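Side-chain contacts in transketolase (Campylobacter jejuni, PDB 3L84), which belongs to the transketolase family of thiamine diphosphate-binding enzymes, built from two thiamine diphosphate-binding-fold domains followed by a C-terminal domain: residues 311-314 against 315-318; 129-132 against 133-136; 293-296 against 297-301; 122-125 against 126-130. All coordinates share one frame; numbering follows the deposited sequence. Where two conformers were deposited one is given.

Contact 1 (311-314 against 315-318); sequences SAKK and ELLE. With ACT (acetate ion), chain D.
Leu-317 N reaches back to Lys-313 O over 2.9 Å, the opening backbone bond of helix 314-321, for which Lys-313 is the N-cap residue. The next rung runs from Glu-318 N to Lys-314 O. Just ahead of them, Ser-311 forms an ST turn: in the conformer given, its OG accepts from Lys-313 N at 2.8 Å, in a bent bond of 135°. The N-terminal end of a helix offers backbone N-H groups that tend to attract anions, and here an acetate ion has settled on them. Its O takes a nearly straight bond (168°) from Glu-315 N, while its OXT accepts from Lys-314 N. The lysine chain curls over the ion, bent at chi3 (-69°) and again at chi4, which carries NZ back along the chain. There NZ donates to Ser-311 O at 2.9 Å and to Glu-309 O at the end of the preceding helix, and adds a weak bond to the acetate. On the apolar side, the side chains of Leu-316 and Lys-313 touch Leu-137 of helix 118-137. One water ties loop, helix and anion together: it accepts from Leu-316 N at 2.9 Å and donates to Ala-312 O and to acetate O.

Contact 2 (129-132 against 133-136); sequences AAKK and AQNL
Ala-133 packs its methyl against the preceding turn, with CB 3.5 Å from Ala-129 O, and forms the tight side of this contact with Ala-129 and Ala-130. Small side chains here let Tyr-404 of helix 391-404 lie directly against all three alanines. Ala-133 N donates to Ala-129 O at 2.8 Å, and Gln-134 N does the same to Ala-130 O. Lys-132 is buried as well. Its CG stands anti to the backbone N (chi1 -176°) and a bend at chi2 sends the chain forward beside Asn-135, so that CE passes obliquely by Leu-136 CG at 4.2 Å. The ammonium group is held by the carbonyls of Val-380 and Gly-382, joining the last turns of helix 118-137, in the thiamine diphosphate-binding domain, to the pyrimidine-binding domain. The looser side is an i to i+3 pair, Lys-131 and Gln-134, whose chains run side by side in the same direction. Lys-131 CD comes no nearer than 3.8 Å to Gln-134 OE1, and in the conformer given a water bridges the polar ends: it donates to OE1 of Gln-134 at 2.8 Å and accepts from NZ of Lys-131 at 3.1 Å. That NZ also forms a salt bridge with Asp-173.

Contact 3 (293-296 against 297-301); sequences AVEL and GDLEE
Glu-295 O is gripped twice, by Leu-299 N at 3.1 Å and by a water that donates to it at 2.8 Å. The same water donates to Asp-298 OD2, so a single solvent molecule spans from the backbone of one turn to a carboxylate on the next. Asp-298 also packs on the preceding turn, its CB lying 3.5 Å from Val-294 O, the carbonyl that receives its own N-H. The side-chain part of the contact is an i to i+4 pair: Glu-295 and Leu-299 lie alongside one another and point the same way, with the glutamate CG 4.1 Å from Leu-299 CD2. It is the aliphatic stem of the acid that meets the leucine, since the chain is extended and leads its carboxylate onward. All this belongs to the first turns of helix 293-310, a surface helix in the thiamine diphosphate-binding domain. Gly-297 is the buried residue among them, and its N donates to Ala-293 O at 2.8 Å from 37° out of the carbonyl plane. With CG beside the backbone N (chi1 -71°), Glu-300 lays CG 3.4 Å from Leu-296 O, the acceptor for its own N-H. The inner side of the helix meets the loop holding Lys-47 to Trp-55: Glu-300 touches Lys-47 and Trp-55, Ala-293 lies on Pro-50, and the two carboxylate oxygens of Glu-301 are divided between the amides of Asn-49 and Asn-52. Leu-296, exposed and on the same flank as Glu-300, lies near a bound glycerol.

Contact 4 (122-125 against 126-130); sequences NAVG and FAMAA
Phe-126 sets its ring obliquely against the preceding turn, with CD2 3.5 Å from Asn-122 O. That carbonyl is already occupied, since it accepts from Phe-126 N at 2.8 Å, so one residue both bonds and shields the same oxygen. The ring is put there by chi1 of -77°, which holds CG beside the backbone N and opposite the carbonyl carbon; the Gly-125 backbone lies at its flank as well. A second i to i+4 pair lies round the helix, where Val-124 CG1 meets the selenium of selenomethionine Met-128 at 4.3 Å. Met-128 CG rests closer to the backbone, 3.4 Å from Val-124 O, before a bend at chi3 (69°) turns the terminal methyl aside. Ala-127 and Ala-129 add only methyls, and Ala-129 CB sits 3.3 Å from Gly-125 O, the acceptor for Ala-129 N. These residues form the wholly buried middle of helix 118-137, which packs on the parallel sheet of the thiamine diphosphate-binding domain. Ala-123, Phe-126 and Ala-127 touch Ile-146 of strand 146-151, while Ala-123, Val-124 and Ala-127 reach Phe-175 of the neighbouring strand 175-181. Helix 391-404, from the pyrimidine-binding domain, also packs here: Asn-122 lies on Ala-396 and Phe-126 on Ala-400. Phe-126 thus touches both the sheet and that helix. Further out, Met-128 rests on Leu-172, and Asn-174 ND2 donates to Ala-127 O, fastening the loop that leads into strand 175-181 to the helix backbone.

How the contacts relate
Contacts 4 and 2 follow one another along helix 118-137, sharing Ala-129 and Ala-130, with centres about 10 Å apart; the helix runs from a fully buried middle to a partly exposed end. Contact 1 packs against that end from another part of the chain. Its centre is about 14 Å from that of contact 2, and Leu-316 CD2 lies 3.4 Å from Leu-136 O, the carbonyl to which Lys-313 NZ makes a weak hydrogen bond. Contact 3 begins helix 293-310, which leads into contact 1, yet their nearest atoms remain about 10 Å apart. The acetate belongs to contact 1 and probably came from the crystallisation liquor, as did the glycerol near contact 3.

Contact 1 (311-314 against 315-318)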
loop_
_atom_site.group_PDB
_atom_site.type_symbol
_atom_site.label_atom_id
_atom_site.label_comp_id
_atom_site.label_asym_id
_atom_site.label_seq_id
_atom_site.Cartn_x
_atom_site.Cartn_y
_atom_site.Cartn_z
ATOM N N SER A 311 -14.928 41.798 -0.865
ATOM C CA SER A 311 -14.739 40.923 -2.031
ATOM C C SER A 311 -16.039 40.782 -2.792
ATOM O O SER A 311 -17.124 41.153 -2.266
ATOM C CB SER A 311 -14.229 39.525 -1.584
ATOM O OG SER A 311 -14.138 38.537 -2.627
ATOM N N ALA A 312 -15.928 40.265 -4.009
ATOM C CA ALA A 312 -17.060 39.842 -4.814
ATOM C C ALA A 312 -17.279 38.329 -4.678
ATOM O O ALA A 312 -18.043 37.731 -5.423
ATOM C CB ALA A 312 -16.828 40.204 -6.269
ATOM N N LYS A 313 -16.608 37.727 -3.704
ATOM C CA LYS A 313 -16.606 36.272 -3.529
ATOM C C LYS A 313 -17.443 35.781 -2.360
ATOM O O LYS A 313 -17.409 34.562 -2.055
ATOM C CB LYS A 313 -15.176 35.774 -3.288
ATOM C CG LYS A 313 -14.203 36.151 -4.360
ATOM C CD LYS A 313 -14.578 35.605 -5.679
ATOM C CE LYS A 313 -13.534 35.893 -6.747
ATOM N NZ LYS A 313 -13.938 35.279 -8.042
ATOM N N LYS A 314 -18.177 36.655 -1.692
ATOM C CA LYS A 314 -18.910 36.280 -0.471
ATOM C C LYS A 314 -19.920 35.166 -0.675
ATOM O O LYS A 314 -19.992 34.231 0.132
ATOM C CB LYS A 314 -19.636 37.482 0.167
ATOM C CG LYS A 314 -18.747 38.492 0.794
ATOM C CD LYS A 314 -19.563 39.631 1.436
ATOM C CE LYS A 314 -20.276 40.531 0.430
ATOM N NZ LYS A 314 -19.322 41.387 -0.335
ATOM N N GLU A 315 -20.739 35.289 -1.712
ATOM C CA GLU A 315 -21.775 34.294 -1.968
ATOM C C GLU A 315 -21.135 32.973 -2.379
ATOM O O GLU A 315 -21.592 31.920 -1.969
ATOM C CB GLU A 315 -22.778 34.770 -3.035
ATOM C CG GLU A 315 -23.698 35.930 -2.581
ATOM C CD GLU A 315 -24.904 36.178 -3.504
ATOM O OE1 GLU A 315 -25.311 35.274 -4.290
ATOM O OE2 GLU A 315 -25.475 37.281 -3.399
ATOM N N LEU A 316 -20.075 33.036 -3.180
ATOM C CA LEU A 316 -19.376 31.809 -3.559
ATOM C C LEU A 316 -18.836 31.088 -2.317
ATOM O O LEU A 316 -19.030 29.896 -2.180
ATOM C CB LEU A 316 -18.228 32.132 -4.513
ATOM C CG LEU A 316 -17.271 30.978 -4.822
ATOM C CD1 LEU A 316 -18.013 29.766 -5.380
ATOM C CD2 LEU A 316 -16.157 31.415 -5.748
ATOM N N LEU A 317 -18.171 31.811 -1.425
ATOM C CA LEU A 317 -17.620 31.184 -0.244
ATOM C C LEU A 317 -18.755 30.552 0.567
ATOM O O LEU A 317 -18.613 29.436 1.028
ATOM C CB LEU A 317 -16.771 32.155 0.571
ATOM C CG LEU A 317 -16.209 31.565 1.866
ATOM C CD1 LEU A 317 -15.386 30.325 1.597
ATOM C CD2 LEU A 317 -15.380 32.620 2.628
ATOM N N GLU A 318 -19.885 31.243 0.699
ATOM C CA GLU A 318 -21.004 30.660 1.428
ATOM C C GLU A 318 -21.540 29.384 0.792
ATOM O O GLU A 318 -21.889 28.447 1.515
ATOM C CB GLU A 318 -22.109 31.695 1.684
ATOM C CG GLU A 318 -21.749 32.621 2.852
ATOM C CD GLU A 318 -21.712 31.850 4.205
ATOM O OE1 GLU A 318 -20.664 31.816 4.884
ATOM O OE2 GLU A 318 -22.734 31.227 4.574
HETATM C C ACT D . -20.835 38.849 -2.960
HETATM O O ACT D . -20.881 37.696 -3.508
HETATM O OXT ACT D . -19.673 39.302 -2.741
HETATM C CH3 ACT D . -22.067 39.579 -2.483
HETATM O O HOH W 1 -19.575 35.276 -4.968
#

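Contact 2 (129-132 against 133-136)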
loop_
_atom_site.group_PDB
_atom_site.type_symbol
_atom_site.label_atom_id
_atom_site.label_comp_id
_atom_site.label_asym_id
_atom_site.label_seq_id
_atom_site.Cartn_x
_atom_site.Cartn_y
_atom_site.Cartn_z
ATOM N N ALA A 129 -4.483 22.525 -2.541
ATOM C CA ALA A 129 -5.821 22.995 -2.151
ATOM C C ALA A 129 -5.843 24.513 -2.017
ATOM O O ALA A 129 -6.734 25.168 -2.522
ATOM C CB ALA A 129 -6.293 22.329 -0.864
ATOM N N ALA A 130 -4.804 25.080 -1.426
ATOM C CA ALA A 130 -4.707 26.519 -1.268
ATOM C C ALA A 130 -4.578 27.194 -2.642
ATOM O O ALA A 130 -5.183 28.241 -2.873
ATOM C CB ALA A 130 -3.502 26.861 -0.409
ATOM N N LYS A 131 -3.776 26.628 -3.548
ATOM C CA LYS A 131 -3.742 27.177 -4.893
ATOM C C LYS A 131 -5.097 27.154 -5.591
ATOM O O LYS A 131 -5.458 28.133 -6.281
ATOM C CB LYS A 131 -2.693 26.473 -5.753
ATOM C CG LYS A 131 -1.259 26.793 -5.360
ATOM C CD LYS A 131 -0.863 28.251 -5.478
ATOM C CE LYS A 131 0.631 28.471 -5.216
ATOM N NZ LYS A 131 1.045 29.875 -5.465
ATOM N N LYS A 132 -5.875 26.077 -5.411
ATOM C CA LYS A 132 -7.194 26.043 -5.992
ATOM C C LYS A 132 -8.129 27.031 -5.301
ATOM O O LYS A 132 -8.934 27.723 -5.967
ATOM C CB LYS A 132 -7.779 24.634 -5.951
ATOM C CG LYS A 132 -9.146 24.507 -6.637
ATOM C CD LYS A 132 -9.086 24.913 -8.121
ATOM C CE LYS A 132 -10.443 24.885 -8.810
ATOM N NZ LYS A 132 -10.372 25.374 -10.212
ATOM N N ALA A 133 -8.016 27.157 -3.989
ATOM C CA ALA A 133 -8.811 28.135 -3.255
ATOM C C ALA A 133 -8.497 29.554 -3.753
ATOM O O ALA A 133 -9.399 30.396 -3.875
ATOM C CB ALA A 133 -8.549 28.017 -1.740
ATOM N N GLN A 134 -7.225 29.829 -4.038
ATOM C CA GLN A 134 -6.788 31.133 -4.568
ATOM C C GLN A 134 -7.411 31.350 -5.966
ATOM O O GLN A 134 -7.854 32.450 -6.309
ATOM C CB GLN A 134 -5.249 31.178 -4.656
ATOM C CG GLN A 134 -4.631 32.544 -4.892
ATOM C CD GLN A 134 -3.139 32.466 -5.148
ATOM O OE1 GLN A 134 -2.439 31.619 -4.590
ATOM N NE2 GLN A 134 -2.642 33.355 -5.985
ATOM N N ASN A 135 -7.439 30.297 -6.774
ATOM C CA ASN A 135 -8.110 30.371 -8.083
ATOM C C ASN A 135 -9.584 30.740 -7.943
ATOM O O ASN A 135 -10.108 31.540 -8.721
ATOM C CB ASN A 135 -7.984 29.034 -8.831
ATOM C CG ASN A 135 -8.779 29.007 -10.122
ATOM O OD1 ASN A 135 -8.381 29.651 -11.103
ATOM N ND2 ASN A 135 -9.892 28.318 -10.112
ATOM N N LEU A 136 -10.276 30.148 -6.974
ATOM C CA LEU A 136 -11.694 30.393 -6.798
ATOM C C LEU A 136 -12.014 31.718 -6.115
ATOM O O LEU A 136 -12.958 32.409 -6.516
ATOM C CB LEU A 136 -12.283 29.253 -5.966
ATOM C CG LEU A 136 -12.358 27.889 -6.642
ATOM C CD1 LEU A 136 -12.885 26.874 -5.634
ATOM C CD2 LEU A 136 -13.244 27.916 -7.892
HETATM O O HOH W 2 -0.151 31.272 -2.996
#

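Contact 3 (293-296 against 297-301)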
loop_
_atom_site.group_PDB
_atom_site.type_symbol
_atom_site.label_atom_id
_atom_site.label_comp_id
_atom_site.label_asym_id
_atom_site.label_seq_id
_atom_site.Cartn_x
_atom_site.Cartn_y
_atom_site.Cartn_z
ATOM N N ALA A 293 0.043 35.108 20.684
ATOM C CA ALA A 293 -0.601 34.565 19.474
ATOM C C ALA A 293 -2.110 34.775 19.461
ATOM O O ALA A 293 -2.728 34.895 18.384
ATOM C CB ALA A 293 -0.276 33.050 19.294
ATOM N N VAL A 294 -2.729 34.806 20.633
ATOM C CA VAL A 294 -4.171 35.031 20.732
ATOM C C VAL A 294 -4.567 36.410 20.190
ATOM O O VAL A 294 -5.409 36.525 19.276
ATOM C CB VAL A 294 -4.667 34.802 22.193
ATOM C CG1 VAL A 294 -6.139 35.230 22.380
ATOM C CG2 VAL A 294 -4.448 33.307 22.580
ATOM N N GLU A 295 -3.946 37.459 20.724
ATOM C CA GLU A 295 -4.293 38.802 20.276
ATOM C C GLU A 295 -3.886 39.009 18.816
ATOM O O GLU A 295 -4.644 39.564 18.014
ATOM C CB GLU A 295 -3.641 39.844 21.180
ATOM C CG GLU A 295 -3.905 41.286 20.758
ATOM C CD GLU A 295 -3.024 42.308 21.484
ATOM O OE1 GLU A 295 -2.219 41.916 22.368
ATOM O OE2 GLU A 295 -3.130 43.512 21.152
ATOM N N LEU A 296 -2.711 38.505 18.445
ATOM C CA LEU A 296 -2.219 38.691 17.100
ATOM C C LEU A 296 -3.124 37.990 16.104
ATOM O O LEU A 296 -3.411 38.508 15.028
ATOM C CB LEU A 296 -0.774 38.193 16.953
ATOM C CG LEU A 296 0.298 38.975 17.690
ATOM C CD1 LEU A 296 1.629 38.187 17.722
ATOM C CD2 LEU A 296 0.501 40.351 17.094
ATOM N N GLY A 297 -3.543 36.779 16.452
ATOM C CA GLY A 297 -4.395 36.005 15.595
ATOM C C GLY A 297 -5.783 36.552 15.415
ATOM O O GLY A 297 -6.358 36.487 14.321
ATOM N N ASP A 298 -6.346 37.080 16.486
ATOM C CA ASP A 298 -7.615 37.747 16.373
ATOM C C ASP A 298 -7.541 38.939 15.423
ATOM O O ASP A 298 -8.432 39.100 14.583
ATOM C CB ASP A 298 -8.079 38.185 17.748
ATOM C CG ASP A 298 -9.405 38.920 17.689
ATOM O OD1 ASP A 298 -10.439 38.269 17.419
ATOM O OD2 ASP A 298 -9.382 40.146 17.858
ATOM N N LEU A 299 -6.477 39.729 15.515
ATOM C CA LEU A 299 -6.309 40.871 14.610
ATOM C C LEU A 299 -6.100 40.407 13.154
ATOM O O LEU A 299 -6.663 40.978 12.228
ATOM C CB LEU A 299 -5.100 41.722 15.014
ATOM C CG LEU A 299 -5.153 43.039 15.773
ATOM C CD1 LEU A 299 -6.573 43.640 15.970
ATOM C CD2 LEU A 299 -4.309 43.034 17.074
ATOM N N GLU A 300 -5.301 39.368 12.932
ATOM C CA GLU A 300 -5.104 38.874 11.565
ATOM C C GLU A 300 -6.403 38.388 10.968
ATOM O O GLU A 300 -6.724 38.694 9.828
ATOM C CB GLU A 300 -4.068 37.773 11.522
ATOM C CG GLU A 300 -2.649 38.254 11.770
ATOM C CD GLU A 300 -1.959 38.831 10.535
ATOM O OE1 GLU A 300 -2.574 38.935 9.451
ATOM O OE2 GLU A 300 -0.755 39.161 10.657
ATOM N N GLU A 301 -7.186 37.640 11.732
ATOM C CA GLU A 301 -8.441 37.166 11.181
ATOM C C GLU A 301 -9.435 38.317 10.942
ATOM O O GLU A 301 -10.152 38.331 9.935
ATOM C CB GLU A 301 -9.085 36.091 12.080
ATOM C CG GLU A 301 -10.388 35.593 11.456
ATOM C CD GLU A 301 -11.086 34.459 12.220
ATOM O OE1 GLU A 301 -10.555 33.980 13.237
ATOM O OE2 GLU A 301 -12.189 34.084 11.809
HETATM O O HOH W 3 -6.719 41.193 19.003
#

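Contact 4 (122-125 against 126-130)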
loop_
_atom_site.group_PDB
_atom_site.type_symbol
_atom_site.label_atom_id
_atom_site.label_comp_id
_atom_site.label_asym_id
_atom_site.label_seq_id
_atom_site.Cartn_x
_atom_site.Cartn_y
_atom_site.Cartn_z
ATOM N N ASN A 122 0.317 15.068 2.685
ATOM C CA ASN A 122 -0.814 15.898 3.130
ATOM C C ASN A 122 -0.462 17.385 2.982
ATOM O O ASN A 122 -1.296 18.185 2.539
ATOM C CB ASN A 122 -1.124 15.679 4.595
ATOM C CG ASN A 122 -1.558 14.261 4.937
ATOM O OD1 ASN A 122 -2.248 13.558 4.141
ATOM N ND2 ASN A 122 -1.189 13.852 6.119
ATOM N N ALA A 123 0.766 17.747 3.340
ATOM C CA ALA A 123 1.144 19.140 3.255
ATOM C C ALA A 123 1.174 19.627 1.805
ATOM O O ALA A 123 0.736 20.739 1.501
ATOM C CB ALA A 123 2.484 19.361 3.925
ATOM N N VAL A 124 1.690 18.792 0.898
ATOM C CA VAL A 124 1.591 19.099 -0.532
ATOM C C VAL A 124 0.139 19.277 -0.919
ATOM O O VAL A 124 -0.215 20.188 -1.677
ATOM C CB VAL A 124 2.283 18.020 -1.369
ATOM C CG1 VAL A 124 1.918 18.159 -2.872
ATOM C CG2 VAL A 124 3.802 18.065 -1.155
ATOM N N GLY A 125 -0.745 18.412 -0.389
ATOM C CA GLY A 125 -2.144 18.560 -0.682
ATOM C C GLY A 125 -2.768 19.863 -0.160
ATOM O O GLY A 125 -3.562 20.487 -0.856
ATOM N N PHE A 126 -2.406 20.268 1.048
ATOM C CA PHE A 126 -2.874 21.574 1.546
ATOM C C PHE A 126 -2.388 22.706 0.656
ATOM O O PHE A 126 -3.122 23.654 0.469
ATOM C CB PHE A 126 -2.414 21.804 2.992
ATOM C CG PHE A 126 -3.194 21.061 4.042
ATOM C CD1 PHE A 126 -4.548 21.139 4.128
ATOM C CD2 PHE A 126 -2.517 20.301 4.981
ATOM C CE1 PHE A 126 -5.287 20.449 5.132
ATOM C CE2 PHE A 126 -3.233 19.599 5.969
ATOM C CZ PHE A 126 -4.609 19.691 6.053
ATOM N N ALA A 127 -1.182 22.609 0.111
ATOM C CA ALA A 127 -0.613 23.635 -0.750
ATOM C C ALA A 127 -1.359 23.648 -2.119
ATOM O O ALA A 127 -1.663 24.725 -2.643
ATOM C CB ALA A 127 0.869 23.430 -0.903
HETATM N N MSE A 128 -1.678 22.464 -2.649
HETATM C CA MSE A 128 -2.476 22.409 -3.888
HETATM C C MSE A 128 -3.876 22.945 -3.647
HETATM O O MSE A 128 -4.442 23.673 -4.474
HETATM C CB MSE A 128 -2.559 20.987 -4.393
HETATM C CG MSE A 128 -1.232 20.449 -4.933
HETATM SE SE MSE A 128 -1.255 18.703 -5.713
HETATM C CE MSE A 128 -2.286 19.112 -7.308
ATOM N N ALA A 129 -4.483 22.525 -2.541
ATOM C CA ALA A 129 -5.821 22.995 -2.151
ATOM C C ALA A 129 -5.843 24.513 -2.017
ATOM O O ALA A 129 -6.734 25.168 -2.522
ATOM C CB ALA A 129 -6.293 22.329 -0.864
ATOM N N ALA A 130 -4.804 25.080 -1.426
ATOM C CA ALA A 130 -4.707 26.519 -1.268
ATOM C C ALA A 130 -4.578 27.194 -2.642
ATOM O O ALA A 130 -5.183 28.241 -2.873
ATOM C CB ALA A 130 -3.502 26.861 -0.409
#